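GCN5-related N-acetyltransferase (PDB 4J3G) probably transfers an acetyl group from acetyl-CoA to an amine, perhaps the N-terminal alanine of a ribosomal protein. Local coordinates at residues V85-P93 with L123-R134. Numbering follows the deposited sequence.
Sequences VVGYASYGP and LLAELIEEARER
Tyr91 reaches from the strand and meets Leu127 and Ala131 on helix 119-133 and Arg134 just past its end. Its CG sits between the backbone N and the carbonyl carbon (chi1 67°), which swings the ring up to the helix. Leu127 CG meets the ring at its edge, near the ring plane, 3.9 Å from Tyr91 CD2. Further out, Ala131 CB comes in obliquely, 3.7 Å from Tyr91 CE2. The hydroxyl ends beside aliphatic carbon: Tyr91 OH lies 3.4 Å from Arg134 CD. Arg134 is extended from CG to NE, and its guanidinium plane stands 88° from the ring. The guanidinium makes a salt bridge to Glu130, side-on, with NE and NH2 both hydrogen-bonded to OE1. The Arg134 NE to Glu130 OE1 distance is 3.0 Å, and both nitrogens come from the same face of the carboxylate. Arg134 NH1 also bonds to Gly73 O.

Nearer the middle of the strand, Ala89 CB points at the helix and fits between Leu127 CD2 at 3.9 Å and Leu123 CB. Leu127 CD2 also rests 3.3 Å from Ser90 O. Leu123 CD1 lies over the backbone at Gly87 and Tyr88, where the strand carries no side chain toward the helix at Gly87. Tyr88 and Ser90 point away. Tyr88 packs on helix 34-47, and Ser90 OG bonds to Pro75 O.

Helix 119-133 thus covers one face of the central mixed sheet of the GNAT fold. Strand and helix run nearly alongside, 31° apart, with axes 8.5 Å from each other at closest approach. Leu106 on strand 103-110 extends the apolar layer. No hydrogen bond joins the two segments, so the interface rests on apolar packing, while the charge of Arg134 is met by Glu130 one turn earlier and by Gly73 O, to the side of the apolar contact.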
loop_
_atom_site.group_PDB
_atom_site.type_symbol
_atom_site.label_atom_id
_atom_site.label_comp_id
_atom_site.label_asym_id
_atom_site.label_seq_id
_atom_site.Cartn_x
_atom_site.Cartn_y
_atom_site.Cartn_z
ATOM N N VAL A 85 23.832 3.909 -18.767
ATOM C CA VAL A 85 22.917 3.410 -17.723
ATOM C C VAL A 85 22.068 2.248 -18.254
ATOM O O VAL A 85 21.396 2.385 -19.292
ATOM C CB VAL A 85 22.063 4.546 -17.167
ATOM C CG1 VAL A 85 21.015 4.029 -16.190
ATOM C CG2 VAL A 85 22.973 5.557 -16.483
ATOM N N VAL A 86 22.148 1.097 -17.564
ATOM C CA VAL A 86 21.461 -0.141 -17.992
ATOM C C VAL A 86 20.420 -0.599 -16.991
ATOM O O VAL A 86 19.650 -1.550 -17.264
ATOM C CB VAL A 86 22.441 -1.296 -18.327
ATOM C CG1 VAL A 86 23.160 -1.009 -19.641
ATOM C CG2 VAL A 86 23.473 -1.522 -17.218
ATOM N N GLY A 87 20.319 0.123 -15.882
ATOM C CA GLY A 87 19.214 -0.106 -14.934
ATOM C C GLY A 87 19.215 0.888 -13.804
ATOM O O GLY A 87 20.198 1.559 -13.571
ATOM N N TYR A 88 18.121 0.937 -13.035
ATOM C CA TYR A 88 18.128 1.714 -11.810
ATOM C C TYR A 88 17.256 1.071 -10.720
ATOM O O TYR A 88 16.412 0.209 -10.985
ATOM C CB TYR A 88 17.690 3.169 -12.056
ATOM C CG TYR A 88 16.203 3.391 -12.344
ATOM C CD1 TYR A 88 15.693 3.303 -13.641
ATOM C CD2 TYR A 88 15.319 3.769 -11.321
ATOM C CE1 TYR A 88 14.338 3.561 -13.900
ATOM C CE2 TYR A 88 13.962 4.013 -11.572
ATOM C CZ TYR A 88 13.486 3.922 -12.872
ATOM O OH TYR A 88 12.150 4.187 -13.147
ATOM N N ALA A 89 17.451 1.534 -9.493
ATOM C CA ALA A 89 16.673 1.005 -8.350
ATOM C C ALA A 89 16.414 2.074 -7.326
ATOM O O ALA A 89 17.238 2.995 -7.106
ATOM C CB ALA A 89 17.393 -0.175 -7.666
ATOM N N SER A 90 15.278 1.950 -6.656
ATOM C CA SER A 90 14.990 2.863 -5.590
ATOM C C SER A 90 14.049 2.230 -4.585
ATOM O O SER A 90 13.575 1.112 -4.755
ATOM C CB SER A 90 14.401 4.164 -6.160
ATOM O OG SER A 90 14.404 5.187 -5.170
ATOM N N TYR A 91 13.832 2.947 -3.491
ATOM C CA TYR A 91 12.755 2.591 -2.561
ATOM C C TYR A 91 12.116 3.832 -2.024
ATOM O O TYR A 91 12.709 4.928 -2.058
ATOM C CB TYR A 91 13.212 1.674 -1.452
ATOM C CG TYR A 91 14.156 2.232 -0.465
ATOM C CD1 TYR A 91 13.730 3.146 0.528
ATOM C CD2 TYR A 91 15.469 1.800 -0.424
ATOM C CE1 TYR A 91 14.627 3.651 1.450
ATOM C CE2 TYR A 91 16.348 2.287 0.522
ATOM C CZ TYR A 91 15.929 3.199 1.448
ATOM O OH TYR A 91 16.849 3.698 2.368
ATOM N N GLY A 92 10.848 3.674 -1.621
ATOM C CA GLY A 92 10.074 4.768 -1.056
ATOM C C GLY A 92 9.068 4.235 -0.048
ATOM O O GLY A 92 9.126 3.081 0.354
ATOM N N PRO A 93 8.153 5.069 0.375
ATOM C CA PRO A 93 7.277 4.666 1.436
ATOM C C PRO A 93 6.389 3.485 1.047
ATOM O O PRO A 93 5.916 3.411 -0.086
ATOM C CB PRO A 93 6.406 5.917 1.662
ATOM C CG PRO A 93 7.202 7.040 1.133
ATOM C CD PRO A 93 7.973 6.488 -0.010
ATOM N N LEU A 123 21.956 -4.442 -8.479
ATOM C CA LEU A 123 21.224 -3.312 -7.969
ATOM C C LEU A 123 20.511 -3.604 -6.637
ATOM O O LEU A 123 20.562 -2.772 -5.717
ATOM C CB LEU A 123 20.210 -2.832 -8.988
ATOM C CG LEU A 123 20.797 -2.028 -10.137
ATOM C CD1 LEU A 123 19.787 -1.957 -11.265
ATOM C CD2 LEU A 123 21.225 -0.649 -9.666
ATOM N N LEU A 124 19.803 -4.739 -6.553
ATOM C CA LEU A 124 19.066 -5.092 -5.343
ATOM C C LEU A 124 20.038 -5.198 -4.190
ATOM O O LEU A 124 19.813 -4.645 -3.087
ATOM C CB LEU A 124 18.338 -6.435 -5.541
ATOM C CG LEU A 124 17.467 -6.921 -4.406
ATOM C CD1 LEU A 124 16.476 -5.844 -4.007
ATOM C CD2 LEU A 124 16.741 -8.220 -4.786
ATOM N N ALA A 125 21.159 -5.891 -4.436
ATOM C CA ALA A 125 22.115 -6.072 -3.373
ATOM C C ALA A 125 22.608 -4.742 -2.827
ATOM O O ALA A 125 22.760 -4.593 -1.619
ATOM C CB ALA A 125 23.284 -6.942 -3.815
ATOM N N GLU A 126 22.887 -3.785 -3.695
ATOM C CA GLU A 126 23.414 -2.494 -3.230
ATOM C C GLU A 126 22.332 -1.650 -2.556
ATOM O O GLU A 126 22.574 -0.982 -1.542
ATOM C CB GLU A 126 24.048 -1.716 -4.381
ATOM C CG GLU A 126 24.734 -0.419 -3.925
ATOM C CD GLU A 126 25.674 -0.580 -2.720
ATOM O OE1 GLU A 126 26.474 -1.578 -2.658
ATOM O OE2 GLU A 126 25.637 0.322 -1.853
ATOM N N LEU A 127 21.116 -1.706 -3.090
ATOM C CA LEU A 127 20.018 -0.989 -2.459
ATOM C C LEU A 127 19.760 -1.483 -1.031
ATOM O O LEU A 127 19.460 -0.685 -0.139
ATOM C CB LEU A 127 18.737 -1.153 -3.271
ATOM C CG LEU A 127 17.641 -0.103 -3.009
ATOM C CD1 LEU A 127 18.146 1.296 -3.315
ATOM C CD2 LEU A 127 16.416 -0.387 -3.872
ATOM N N ILE A 128 19.817 -2.799 -0.818
ATOM C CA ILE A 128 19.678 -3.379 0.490
ATOM C C ILE A 128 20.731 -2.790 1.452
ATOM O O ILE A 128 20.430 -2.481 2.595
ATOM C CB ILE A 128 19.848 -4.935 0.457
ATOM C CG1 ILE A 128 18.615 -5.595 -0.162
ATOM C CG2 ILE A 128 20.081 -5.496 1.830
ATOM C CD1 ILE A 128 18.793 -7.084 -0.478
ATOM N N GLU A 129 21.966 -2.671 1.002
ATOM C CA GLU A 129 23.001 -2.116 1.900
ATOM C C GLU A 129 22.708 -0.664 2.255
ATOM O O GLU A 129 22.917 -0.257 3.408
ATOM C CB GLU A 129 24.400 -2.198 1.269
ATOM C CG GLU A 129 24.853 -3.621 0.957
ATOM C CD GLU A 129 24.871 -4.539 2.173
ATOM O OE1 GLU A 129 25.106 -4.053 3.316
ATOM O OE2 GLU A 129 24.602 -5.751 2.002
ATOM N N GLU A 130 22.266 0.115 1.269
ATOM C CA GLU A 130 21.839 1.522 1.514
ATOM C C GLU A 130 20.690 1.590 2.498
ATOM O O GLU A 130 20.693 2.406 3.420
ATOM C CB GLU A 130 21.423 2.202 0.241
ATOM C CG GLU A 130 22.559 2.664 -0.633
ATOM C CD GLU A 130 23.113 4.028 -0.228
ATOM O OE1 GLU A 130 22.679 4.603 0.822
ATOM O OE2 GLU A 130 23.979 4.516 -0.982
ATOM N N ALA A 131 19.723 0.692 2.348
ATOM C CA ALA A 131 18.610 0.644 3.269
ATOM C C ALA A 131 19.077 0.340 4.689
ATOM O O ALA A 131 18.614 0.955 5.657
ATOM C CB ALA A 131 17.591 -0.402 2.802
ATOM N N ARG A 132 19.954 -0.646 4.808
ATOM C CA ARG A 132 20.537 -1.046 6.094
ATOM C C ARG A 132 21.201 0.156 6.772
ATOM O O ARG A 132 21.016 0.410 7.985
ATOM C CB ARG A 132 21.599 -2.119 5.835
ATOM C CG ARG A 132 21.673 -3.257 6.795
ATOM C CD ARG A 132 22.529 -4.394 6.185
ATOM N NE ARG A 132 21.745 -5.624 6.154
ATOM C CZ ARG A 132 21.888 -6.620 5.291
ATOM N NH1 ARG A 132 22.827 -6.598 4.341
ATOM N NH2 ARG A 132 21.079 -7.672 5.400
ATOM N N GLU A 133 21.993 0.878 5.979
ATOM C CA GLU A 133 22.740 2.026 6.446
ATOM C C GLU A 133 21.806 3.099 6.946
ATOM O O GLU A 133 22.106 3.765 7.914
ATOM C CB GLU A 133 23.523 2.607 5.297
ATOM C CG GLU A 133 24.615 3.556 5.708
ATOM C CD GLU A 133 25.712 3.596 4.673
ATOM O OE1 GLU A 133 26.714 2.854 4.836
ATOM O OE2 GLU A 133 25.546 4.313 3.663
ATOM N N ARG A 134 20.679 3.248 6.249
ATOM C CA ARG A 134 19.687 4.274 6.520
ATOM C C ARG A 134 18.640 3.830 7.547
ATOM O O ARG A 134 17.711 4.571 7.821
ATOM C CB ARG A 134 19.028 4.751 5.199
ATOM C CG ARG A 134 19.964 5.571 4.346
ATOM C CD ARG A 134 19.451 5.846 2.949
ATOM N NE ARG A 134 20.554 6.252 2.074
ATOM C CZ ARG A 134 20.579 7.339 1.311
ATOM N NH1 ARG A 134 19.551 8.200 1.257
ATOM N NH2 ARG A 134 21.654 7.565 0.564
#